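Local structure of autophagy protein 5 (Saccharomyces cerevisiae, 2DYO) at residues K73-F77 and P130-I136; A143-F148 and A173-W177; R199-L205 and Q220-T226. The protein takes part in autophagic vesicle formation and in cytoplasm-to-vacuole transport, and is required for mitophagy and for selective degradation of the nucleus. One frame throughout, in Å; residues are numbered along the deposited sequence.

Interaction 1 of 3, residues K73-F77 and P130-I136; sequences KYFWF and PPTIIPI
Trp76 lays one face of its indole against the ring of Pro130. Pro130 CD stands 3.4 Å from the centroid of the Trp76 six-membered ring, 6° off the ring normal, a CH-pi contact. Pro130 CG leans toward the side of the indole nitrogen and meets Trp76 CZ2 at 3.4 Å. Trp76 CG sits between the backbone N and the carbonyl carbon (chi1 68°), which puts the indole face against Pro130. Its NE1 is hydrogen-bonded to Glu78. Ile133 CG2 packs against Trp76 CB. A type II beta turn from Pro130 to Ile133 brings both residues to the Trp76 side chain.

Strand 74-79 is part of the ubiquitin-like UblA domain, where it pairs with strand 118-126. The loop that follows strand 118-126 runs antiparallel beside Phe75 and Trp76. One direct backbone hydrogen bond joins the two: Ile136 N gives a nearly straight bond to Phe75 O at 2.7 Å. A water links Phe75 N to Ile136 O. Ile136 CD1 sits over one face of the Phe77 ring, 3.8 Å from its centroid, and the two side chains cross at about a right angle. Tyr74 runs alongside Pro135, with Tyr74 CD2 3.5 Å from Pro135 CB.

Interaction 2 of 3, residues A143-F148 and A173-W177; sequences AEKFWF and ARKFW
Trp147 and Trp177 meet obliquely, the five-membered ring of Trp147 and the six-membered ring of Trp177 being inclined at 54°. Trp177 CE3 lies over one face of the Trp147 indole, 3.3 Å from Trp147 CE3. Trp147 also reaches Phe176. The outer corner of its indole, at CH2, sits over one face of the Phe176 ring, and these planes too are oblique to each other. In Trp147, CG is anti to the backbone N, which sends the indole across to helix 170-182.

Aliphatic groups of Ala143 and Glu144 pack on Trp177. Glu144 CB stands 3.6 Å from the centroid of the Trp177 five-membered ring, only 3° off its normal, a CH-pi contact. The rest of the Glu144 chain is extended and runs on past Trp177 CD1. Ala143 CB touches Trp177 CH2 at 3.7 Å. Phe148 CE2 packs on Ala173 CB at 3.7 Å. Helices 142-159 and 170-182 belong to the alpha-helical bundle region of ATG5. Their segments cross at 104°, with axes 10.9 Å apart, a wide spacing bridged by the large side chains of Trp147, Phe176 and Trp177. With an alanine at Trp177, Glu144 CB and the covered Trp147 face would probably lose their partner and a gap would open between the helices.

Polar contact is slight and goes through water. One water donates to Glu144 OE2 at 2.8 Å and to Ala173 O at 3.0 Å. Trp147 NE1 is hydrogen-bonded to the backbone oxygen of Phe276.

Interaction 3 of 3, residues R199-L205 and Q220-T226; sequences RPRHIPL and QPTISMT
This is an antiparallel backbone pairing of two largely irregular segments of the ubiquitin-like UblB domain, with a single bridge at His202 and Ser224. It continues the line of strands 205-208 and 218-219. Two direct backbone hydrogen bonds flank the bridge. Met225 N donates to Arg201 O at 2.9 Å, from above the carbonyl plane. Ile203 N donates to Ile223 O at 3.1 Å, in that carbonyl's plane. Beyond Ile203 the backbones are joined by two waters: one links Ile203 O to Ile223 N, the other Leu205 N to Pro221 O.

On one side Met225 folds over Ile203, bent at chi2 and chi3, and its CG presses tightly on Ile203 CG1 at 3.2 Å. Leu205 CD2 meets Ile223 CD1 at 3.5 Å. Arg201 bends at chi2 (-65°), and its NH2 gives a hydrogen bond to Thr226 OG1 at 3.1 Å, the oxygen lying 25° out of the guanidinium plane. A water joins that hydroxyl to Arg201 O and Ser224 OG. Arg199 NH1 makes a weak hydrogen bond to Met225 O, while its NH2 is hydrogen-bonded to Val228 O. Ile203 and Ile223 pack on Leu266 of helix 266-273, and Pro200 and His202 touch helix 142-159.

Overall arrangement
The three contacts follow one another along the chain without touching. Interaction 1 packs a UblA strand against the loop that follows strand 118-126, through one backbone hydrogen bond and proline-aromatic packing. Interaction 2 belongs to the helical bundle and interaction 3 to UblB. All three are partly buried. Interaction 3 has the most exposed residues and lies farthest out, its centre about 20 Å from the centre of the chain. It is also the most polar, with two direct backbone hydrogen bonds, arginine side-chain bonds and three bridging waters. Interaction 2 joins two helices by side chains, with no direct hydrogen bond. Helix 142-159 links two of the contacts: it carries 143-148 and, farther along, touches 199-205.

Interaction 1 of 3, residues K73-F77 and P130-I136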
loop_
_atom_site.group_PDB
_atom_site.type_symbol
_atom_site.label_atom_id
_atom_site.label_comp_id
_atom_site.label_asym_id
_atom_site.label_seq_id
_atom_site.Cartn_x
_atom_site.Cartn_y
_atom_site.Cartn_z
ATOM N N LYS A 73 21.563 -9.172 13.265
ATOM C CA LYS A 73 20.126 -9.285 13.502
ATOM C C LYS A 73 19.363 -8.779 12.277
ATOM O O LYS A 73 19.915 -8.065 11.442
ATOM C CB LYS A 73 19.719 -8.434 14.710
ATOM C CG LYS A 73 20.398 -8.788 16.024
ATOM C CD LYS A 73 19.575 -9.772 16.842
ATOM C CE LYS A 73 20.181 -9.961 18.224
ATOM N NZ LYS A 73 19.350 -10.845 19.091
ATOM N N TYR A 74 18.093 -9.153 12.176
ATOM C CA TYR A 74 17.256 -8.698 11.073
ATOM C C TYR A 74 16.214 -7.731 11.629
ATOM O O TYR A 74 15.849 -7.809 12.802
ATOM C CB TYR A 74 16.557 -9.879 10.393
ATOM C CG TYR A 74 17.470 -10.726 9.532
ATOM C CD1 TYR A 74 18.112 -11.850 10.051
ATOM C CD2 TYR A 74 17.690 -10.400 8.195
ATOM C CE1 TYR A 74 18.951 -12.632 9.253
ATOM C CE2 TYR A 74 18.524 -11.168 7.391
ATOM C CZ TYR A 74 19.150 -12.283 7.923
ATOM O OH TYR A 74 19.969 -13.046 7.120
ATOM N N PHE A 75 15.741 -6.819 10.786
ATOM C CA PHE A 75 14.744 -5.834 11.202
ATOM C C PHE A 75 13.480 -5.949 10.358
ATOM O O PHE A 75 13.553 -6.121 9.141
ATOM C CB PHE A 75 15.309 -4.422 11.052
ATOM C CG PHE A 75 16.608 -4.201 11.775
ATOM C CD1 PHE A 75 17.578 -3.362 11.234
ATOM C CD2 PHE A 75 16.862 -4.816 12.997
ATOM C CE1 PHE A 75 18.781 -3.139 11.895
ATOM C CE2 PHE A 75 18.063 -4.599 13.668
ATOM C CZ PHE A 75 19.024 -3.759 13.115
ATOM N N TRP A 76 12.325 -5.849 11.009
ATOM C CA TRP A 76 11.044 -5.919 10.310
ATOM C C TRP A 76 9.948 -5.246 11.132
ATOM O O TRP A 76 10.127 -4.979 12.327
ATOM C CB TRP A 76 10.677 -7.378 9.999
ATOM C CG TRP A 76 10.364 -8.245 11.186
ATOM C CD1 TRP A 76 9.156 -8.386 11.806
ATOM C CD2 TRP A 76 11.272 -9.110 11.881
ATOM N NE1 TRP A 76 9.254 -9.288 12.839
ATOM C CE2 TRP A 76 10.542 -9.746 12.909
ATOM C CE3 TRP A 76 12.635 -9.408 11.736
ATOM C CZ2 TRP A 76 11.126 -10.664 13.789
ATOM C CZ3 TRP A 76 13.218 -10.322 12.613
ATOM C CH2 TRP A 76 12.461 -10.937 13.626
ATOM N N PHE A 77 8.823 -4.954 10.487
ATOM C CA PHE A 77 7.713 -4.304 11.167
ATOM C C PHE A 77 6.697 -5.290 11.700
ATOM O O PHE A 77 6.525 -6.387 11.166
ATOM C CB PHE A 77 6.985 -3.338 10.234
ATOM C CG PHE A 77 7.829 -2.198 9.753
ATOM C CD1 PHE A 77 8.264 -2.151 8.432
ATOM C CD2 PHE A 77 8.160 -1.151 10.607
ATOM C CE1 PHE A 77 9.012 -1.076 7.967
ATOM C CE2 PHE A 77 8.909 -0.067 10.148
ATOM C CZ PHE A 77 9.333 -0.033 8.824
ATOM N N PRO A 130 11.117 -14.092 10.320
ATOM C CA PRO A 130 9.791 -14.696 10.158
ATOM C C PRO A 130 9.491 -15.170 8.735
ATOM O O PRO A 130 9.975 -14.598 7.755
ATOM C CB PRO A 130 8.846 -13.579 10.599
ATOM C CG PRO A 130 9.664 -12.814 11.583
ATOM C CD PRO A 130 11.003 -12.743 10.898
ATOM N N PRO A 131 8.666 -16.220 8.611
ATOM C CA PRO A 131 8.272 -16.808 7.328
ATOM C C PRO A 131 7.664 -15.834 6.319
ATOM O O PRO A 131 6.670 -15.167 6.604
ATOM C CB PRO A 131 7.293 -17.911 7.742
ATOM C CG PRO A 131 6.731 -17.403 9.048
ATOM C CD PRO A 131 7.964 -16.880 9.726
ATOM N N THR A 132 8.285 -15.776 5.142
ATOM C CA THR A 132 7.878 -14.926 4.019
ATOM C C THR A 132 8.186 -13.439 4.196
ATOM O O THR A 132 7.978 -12.643 3.278
ATOM C CB THR A 132 6.368 -15.072 3.691
ATOM O OG1 THR A 132 5.590 -14.323 4.632
ATOM C CG2 THR A 132 5.951 -16.538 3.733
ATOM N N ILE A 133 8.690 -13.063 5.367
ATOM C CA ILE A 133 9.011 -11.666 5.621
ATOM C C ILE A 133 10.354 -11.245 5.026
ATOM O O ILE A 133 11.391 -11.853 5.303
ATOM C CB ILE A 133 9.035 -11.360 7.137
ATOM C CG1 ILE A 133 7.618 -11.453 7.711
ATOM C CG2 ILE A 133 9.640 -9.980 7.385
ATOM C CD1 ILE A 133 6.632 -10.457 7.114
ATOM N N ILE A 134 10.321 -10.209 4.195
ATOM C CA ILE A 134 11.531 -9.670 3.593
ATOM C C ILE A 134 12.039 -8.649 4.602
ATOM O O ILE A 134 11.355 -7.668 4.884
ATOM C CB ILE A 134 11.238 -8.923 2.279
ATOM C CG1 ILE A 134 10.560 -9.860 1.279
ATOM C CG2 ILE A 134 12.533 -8.356 1.708
ATOM C CD1 ILE A 134 10.156 -9.161 -0.011
ATOM N N PRO A 135 13.243 -8.862 5.152
ATOM C CA PRO A 135 13.810 -7.936 6.138
ATOM C C PRO A 135 14.064 -6.525 5.601
ATOM O O PRO A 135 14.230 -6.326 4.398
ATOM C CB PRO A 135 15.098 -8.641 6.568
ATOM C CG PRO A 135 15.524 -9.346 5.313
ATOM C CD PRO A 135 14.214 -9.912 4.791
ATOM N N ILE A 136 14.078 -5.548 6.505
ATOM C CA ILE A 136 14.334 -4.162 6.136
ATOM C C ILE A 136 15.828 -4.059 5.847
ATOM O O ILE A 136 16.654 -4.345 6.711
ATOM C CB ILE A 136 13.952 -3.212 7.286
ATOM C CG1 ILE A 136 12.445 -3.321 7.544
ATOM C CG2 ILE A 136 14.356 -1.781 6.945
ATOM C CD1 ILE A 136 11.990 -2.769 8.891
HETATM O O HOH W 1 17.105 -6.512 8.225
#

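Interaction 2 of 3, residues A143-F148 and A173-W177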
loop_
_atom_site.group_PDB
_atom_site.type_symbol
_atom_site.label_atom_id
_atom_site.label_comp_id
_atom_site.label_asym_id
_atom_site.label_seq_id
_atom_site.Cartn_x
_atom_site.Cartn_y
_atom_site.Cartn_z
ATOM N N ALA A 143 13.564 -0.570 -1.753
ATOM C CA ALA A 143 12.175 -0.314 -2.138
ATOM C C ALA A 143 12.054 -0.030 -3.634
ATOM O O ALA A 143 11.223 -0.625 -4.323
ATOM C CB ALA A 143 11.620 0.857 -1.336
ATOM N N GLU A 144 12.881 0.880 -4.137
ATOM C CA GLU A 144 12.848 1.212 -5.557
ATOM C C GLU A 144 13.032 -0.019 -6.437
ATOM O O GLU A 144 12.302 -0.203 -7.416
ATOM C CB GLU A 144 13.921 2.255 -5.888
ATOM C CG GLU A 144 14.098 2.498 -7.379
ATOM C CD GLU A 144 15.036 3.656 -7.677
ATOM O OE1 GLU A 144 15.981 3.878 -6.885
ATOM O OE2 GLU A 144 14.832 4.331 -8.713
ATOM N N LYS A 145 14.002 -0.866 -6.100
ATOM C CA LYS A 145 14.251 -2.071 -6.886
ATOM C C LYS A 145 13.028 -2.981 -6.905
ATOM O O LYS A 145 12.624 -3.470 -7.961
ATOM C CB LYS A 145 15.452 -2.851 -6.334
ATOM C CG LYS A 145 16.810 -2.233 -6.659
ATOM C CD LYS A 145 17.096 -2.276 -8.154
ATOM C CE LYS A 145 18.474 -1.709 -8.475
ATOM N NZ LYS A 145 18.725 -1.717 -9.945
ATOM N N PHE A 146 12.442 -3.210 -5.736
ATOM C CA PHE A 146 11.266 -4.064 -5.628
ATOM C C PHE A 146 10.081 -3.459 -6.377
ATOM O O PHE A 146 9.369 -4.147 -7.108
ATOM C CB PHE A 146 10.870 -4.249 -4.162
ATOM C CG PHE A 146 9.682 -5.147 -3.970
ATOM C CD1 PHE A 146 9.840 -6.528 -3.898
ATOM C CD2 PHE A 146 8.393 -4.619 -3.926
ATOM C CE1 PHE A 146 8.737 -7.368 -3.788
ATOM C CE2 PHE A 146 7.284 -5.456 -3.816
ATOM C CZ PHE A 146 7.456 -6.826 -3.749
ATOM N N TRP A 147 9.870 -2.167 -6.165
ATOM C CA TRP A 147 8.764 -1.443 -6.781
ATOM C C TRP A 147 8.856 -1.419 -8.307
ATOM O O TRP A 147 7.859 -1.627 -9.005
ATOM C CB TRP A 147 8.743 -0.016 -6.247
ATOM C CG TRP A 147 7.696 0.851 -6.859
ATOM C CD1 TRP A 147 6.363 0.873 -6.560
ATOM C CD2 TRP A 147 7.906 1.869 -7.842
ATOM N NE1 TRP A 147 5.729 1.851 -7.295
ATOM C CE2 TRP A 147 6.655 2.472 -8.094
ATOM C CE3 TRP A 147 9.033 2.324 -8.543
ATOM C CZ2 TRP A 147 6.502 3.520 -9.004
ATOM C CZ3 TRP A 147 8.881 3.366 -9.448
ATOM C CH2 TRP A 147 7.623 3.950 -9.673
ATOM N N PHE A 148 10.050 -1.164 -8.833
ATOM C CA PHE A 148 10.203 -1.128 -10.283
ATOM C C PHE A 148 9.968 -2.524 -10.861
ATOM O O PHE A 148 9.437 -2.665 -11.967
ATOM C CB PHE A 148 11.590 -0.601 -10.669
ATOM C CG PHE A 148 11.768 -0.416 -12.146
ATOM C CD1 PHE A 148 12.230 -1.458 -12.940
ATOM C CD2 PHE A 148 11.412 0.782 -12.750
ATOM C CE1 PHE A 148 12.337 -1.308 -14.321
ATOM C CE2 PHE A 148 11.515 0.944 -14.131
ATOM C CZ PHE A 148 11.974 -0.103 -14.915
ATOM N N ALA A 173 12.859 6.453 -15.329
ATOM C CA ALA A 173 12.509 5.445 -14.335
ATOM C C ALA A 173 12.799 5.949 -12.925
ATOM O O ALA A 173 12.038 5.689 -11.996
ATOM C CB ALA A 173 13.284 4.165 -14.600
ATOM N N ARG A 174 13.907 6.666 -12.767
ATOM C CA ARG A 174 14.281 7.201 -11.465
ATOM C C ARG A 174 13.281 8.262 -11.064
ATOM O O ARG A 174 12.904 8.372 -9.899
ATOM C CB ARG A 174 15.679 7.815 -11.533
ATOM C CG ARG A 174 16.635 6.977 -12.323
ATOM C CD ARG A 174 17.667 6.317 -11.456
ATOM N NE ARG A 174 18.820 7.185 -11.254
ATOM C CZ ARG A 174 20.061 6.735 -11.112
ATOM N NH1 ARG A 174 20.296 5.431 -11.149
ATOM N NH2 ARG A 174 21.067 7.583 -10.950
ATOM N N LYS A 175 12.857 9.046 -12.050
ATOM C CA LYS A 175 11.893 10.121 -11.843
ATOM C C LYS A 175 10.545 9.525 -11.423
ATOM O O LYS A 175 9.805 10.114 -10.636
ATOM C CB LYS A 175 11.735 10.912 -13.148
ATOM C CG LYS A 175 10.833 12.136 -13.084
ATOM C CD LYS A 175 10.678 12.727 -14.485
ATOM C CE LYS A 175 9.860 14.003 -14.489
ATOM N NZ LYS A 175 9.699 14.542 -15.871
ATOM N N PHE A 176 10.238 8.353 -11.966
ATOM C CA PHE A 176 8.993 7.658 -11.656
ATOM C C PHE A 176 8.996 7.331 -10.157
ATOM O O PHE A 176 8.085 7.723 -9.430
ATOM C CB PHE A 176 8.897 6.387 -12.513
ATOM C CG PHE A 176 7.539 5.723 -12.491
ATOM C CD1 PHE A 176 6.389 6.447 -12.188
ATOM C CD2 PHE A 176 7.415 4.370 -12.791
ATOM C CE1 PHE A 176 5.134 5.827 -12.181
ATOM C CE2 PHE A 176 6.170 3.739 -12.788
ATOM C CZ PHE A 176 5.027 4.469 -12.482
ATOM N N TRP A 177 10.034 6.638 -9.692
ATOM C CA TRP A 177 10.140 6.296 -8.273
ATOM C C TRP A 177 10.197 7.564 -7.434
ATOM O O TRP A 177 9.594 7.647 -6.364
ATOM C CB TRP A 177 11.402 5.474 -8.000
ATOM C CG TRP A 177 11.673 5.291 -6.523
ATOM C CD1 TRP A 177 12.713 5.807 -5.804
ATOM C CD2 TRP A 177 10.863 4.566 -5.592
ATOM N NE1 TRP A 177 12.602 5.447 -4.481
ATOM C CE2 TRP A 177 11.475 4.683 -4.324
ATOM C CE3 TRP A 177 9.680 3.825 -5.707
ATOM C CZ2 TRP A 177 10.940 4.086 -3.177
ATOM C CZ3 TRP A 177 9.149 3.231 -4.564
ATOM C CH2 TRP A 177 9.780 3.364 -3.320
HETATM O O HOH W 2 13.067 3.287 -10.560
#

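Interaction 3 of 3, residues R199-L205 and Q220-T226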
loop_
_atom_site.group_PDB
_atom_site.type_symbol
_atom_site.label_atom_id
_atom_site.label_comp_id
_atom_site.label_asym_id
_atom_site.label_seq_id
_atom_site.Cartn_x
_atom_site.Cartn_y
_atom_site.Cartn_z
ATOM N N ARG A 199 -5.971 -0.817 -23.729
ATOM C CA ARG A 199 -6.851 -1.741 -23.021
ATOM C C ARG A 199 -6.095 -3.029 -22.691
ATOM O O ARG A 199 -5.541 -3.690 -23.568
ATOM C CB ARG A 199 -8.108 -2.053 -23.845
ATOM C CG ARG A 199 -9.229 -2.690 -23.013
ATOM C CD ARG A 199 -10.586 -2.579 -23.698
ATOM N NE ARG A 199 -11.690 -2.948 -22.809
ATOM C CZ ARG A 199 -11.989 -4.194 -22.449
ATOM N NH1 ARG A 199 -11.270 -5.216 -22.899
ATOM N NH2 ARG A 199 -13.009 -4.420 -21.632
ATOM N N PRO A 200 -6.075 -3.396 -21.404
ATOM C CA PRO A 200 -5.412 -4.577 -20.842
ATOM C C PRO A 200 -5.632 -5.927 -21.528
ATOM O O PRO A 200 -6.741 -6.259 -21.947
ATOM C CB PRO A 200 -5.920 -4.601 -19.400
ATOM C CG PRO A 200 -6.147 -3.157 -19.095
ATOM C CD PRO A 200 -6.814 -2.670 -20.357
ATOM N N ARG A 201 -4.556 -6.699 -21.631
ATOM C CA ARG A 201 -4.614 -8.043 -22.192
ATOM C C ARG A 201 -4.999 -8.950 -21.019
ATOM O O ARG A 201 -5.704 -9.952 -21.181
ATOM C CB ARG A 201 -3.247 -8.446 -22.741
ATOM C CG ARG A 201 -2.938 -7.889 -24.123
ATOM C CD ARG A 201 -3.894 -8.484 -25.138
ATOM N NE ARG A 201 -3.391 -8.386 -26.503
ATOM C CZ ARG A 201 -3.667 -9.270 -27.455
ATOM N NH1 ARG A 201 -3.174 -9.112 -28.675
ATOM N NH2 ARG A 201 -4.429 -10.322 -27.183
ATOM N N HIS A 202 -4.517 -8.576 -19.836
ATOM C CA HIS A 202 -4.800 -9.287 -18.587
ATOM C C HIS A 202 -4.854 -8.250 -17.476
ATOM O O HIS A 202 -4.328 -7.152 -17.629
ATOM C CB HIS A 202 -3.699 -10.297 -18.251
ATOM C CG HIS A 202 -3.708 -11.525 -19.106
ATOM N ND1 HIS A 202 -2.907 -11.663 -20.220
ATOM C CD2 HIS A 202 -4.404 -12.680 -18.998
ATOM C CE1 HIS A 202 -3.109 -12.852 -20.760
ATOM N NE2 HIS A 202 -4.014 -13.490 -20.038
ATOM N N ILE A 203 -5.484 -8.582 -16.355
ATOM C CA ILE A 203 -5.551 -7.635 -15.244
ATOM C C ILE A 203 -4.613 -8.020 -14.098
ATOM O O ILE A 203 -4.677 -9.142 -13.583
ATOM C CB ILE A 203 -6.983 -7.533 -14.646
ATOM C CG1 ILE A 203 -7.979 -7.040 -15.701
ATOM C CG2 ILE A 203 -6.978 -6.576 -13.447
ATOM C CD1 ILE A 203 -7.786 -5.596 -16.127
ATOM N N PRO A 204 -3.721 -7.096 -13.696
ATOM C CA PRO A 204 -2.778 -7.334 -12.600
ATOM C C PRO A 204 -3.620 -7.220 -11.330
ATOM O O PRO A 204 -3.824 -6.118 -10.805
ATOM C CB PRO A 204 -1.787 -6.172 -12.723
ATOM C CG PRO A 204 -1.901 -5.755 -14.177
ATOM C CD PRO A 204 -3.386 -5.850 -14.408
ATOM N N LEU A 205 -4.119 -8.356 -10.861
ATOM C CA LEU A 205 -4.972 -8.393 -9.682
ATOM C C LEU A 205 -4.432 -9.288 -8.579
ATOM O O LEU A 205 -4.023 -10.422 -8.824
ATOM C CB LEU A 205 -6.366 -8.894 -10.076
ATOM C CG LEU A 205 -7.376 -9.131 -8.946
ATOM C CD1 LEU A 205 -7.800 -7.792 -8.341
ATOM C CD2 LEU A 205 -8.604 -9.879 -9.502
ATOM N N GLN A 220 -3.041 -14.403 -6.956
ATOM C CA GLN A 220 -2.890 -13.534 -8.111
ATOM C C GLN A 220 -3.387 -14.335 -9.309
ATOM O O GLN A 220 -2.605 -14.876 -10.083
ATOM C CB GLN A 220 -1.417 -13.135 -8.284
ATOM C CG GLN A 220 -1.128 -12.279 -9.512
ATOM C CD GLN A 220 0.348 -11.938 -9.665
ATOM O OE1 GLN A 220 0.787 -11.485 -10.723
ATOM N NE2 GLN A 220 1.119 -12.153 -8.607
ATOM N N PRO A 221 -4.716 -14.428 -9.462
ATOM C CA PRO A 221 -5.352 -15.168 -10.553
ATOM C C PRO A 221 -5.123 -14.544 -11.921
ATOM O O PRO A 221 -5.015 -13.323 -12.052
ATOM C CB PRO A 221 -6.822 -15.162 -10.151
ATOM C CG PRO A 221 -6.969 -13.803 -9.518
ATOM C CD PRO A 221 -5.722 -13.712 -8.655
ATOM N N THR A 222 -5.033 -15.389 -12.939
ATOM C CA THR A 222 -4.843 -14.922 -14.303
ATOM C C THR A 222 -6.228 -14.581 -14.845
ATOM O O THR A 222 -7.116 -15.434 -14.873
ATOM C CB THR A 222 -4.237 -16.017 -15.206
ATOM O OG1 THR A 222 -2.989 -16.456 -14.661
ATOM C CG2 THR A 222 -4.010 -15.475 -16.612
ATOM N N ILE A 223 -6.409 -13.339 -15.272
ATOM C CA ILE A 223 -7.697 -12.898 -15.795
ATOM C C ILE A 223 -7.542 -12.234 -17.160
ATOM O O ILE A 223 -7.049 -11.109 -17.263
ATOM C CB ILE A 223 -8.360 -11.926 -14.807
ATOM C CG1 ILE A 223 -8.647 -12.668 -13.495
ATOM C CG2 ILE A 223 -9.638 -11.344 -15.406
ATOM C CD1 ILE A 223 -9.182 -11.797 -12.398
ATOM N N SER A 224 -7.958 -12.948 -18.204
ATOM C CA SER A 224 -7.868 -12.452 -19.577
ATOM C C SER A 224 -8.892 -11.346 -19.838
ATOM O O SER A 224 -10.046 -11.449 -19.425
ATOM C CB SER A 224 -8.085 -13.605 -20.565
ATOM O OG SER A 224 -7.909 -13.175 -21.907
ATOM N N MET A 225 -8.470 -10.296 -20.532
ATOM C CA MET A 225 -9.354 -9.172 -20.829
ATOM C C MET A 225 -9.582 -8.967 -22.317
ATOM O O MET A 225 -10.402 -8.138 -22.715
ATOM C CB MET A 225 -8.775 -7.881 -20.241
ATOM C CG MET A 225 -8.713 -7.861 -18.734
ATOM S SD MET A 225 -10.355 -7.970 -18.009
ATOM C CE MET A 225 -11.021 -6.355 -18.432
ATOM N N THR A 226 -8.856 -9.716 -23.137
ATOM C CA THR A 226 -8.979 -9.578 -24.578
ATOM C C THR A 226 -10.392 -9.897 -25.061
ATOM O O THR A 226 -10.880 -11.005 -24.881
ATOM C CB THR A 226 -7.974 -10.496 -25.303
ATOM O OG1 THR A 226 -6.635 -10.103 -24.962
ATOM C CG2 THR A 226 -8.155 -10.399 -26.811
HETATM O O HOH W 3 -5.855 -11.873 -22.977
HETATM O O HOH W 4 -4.274 -11.534 -14.948
HETATM O O HOH W 5 -3.717 -11.213 -11.184
#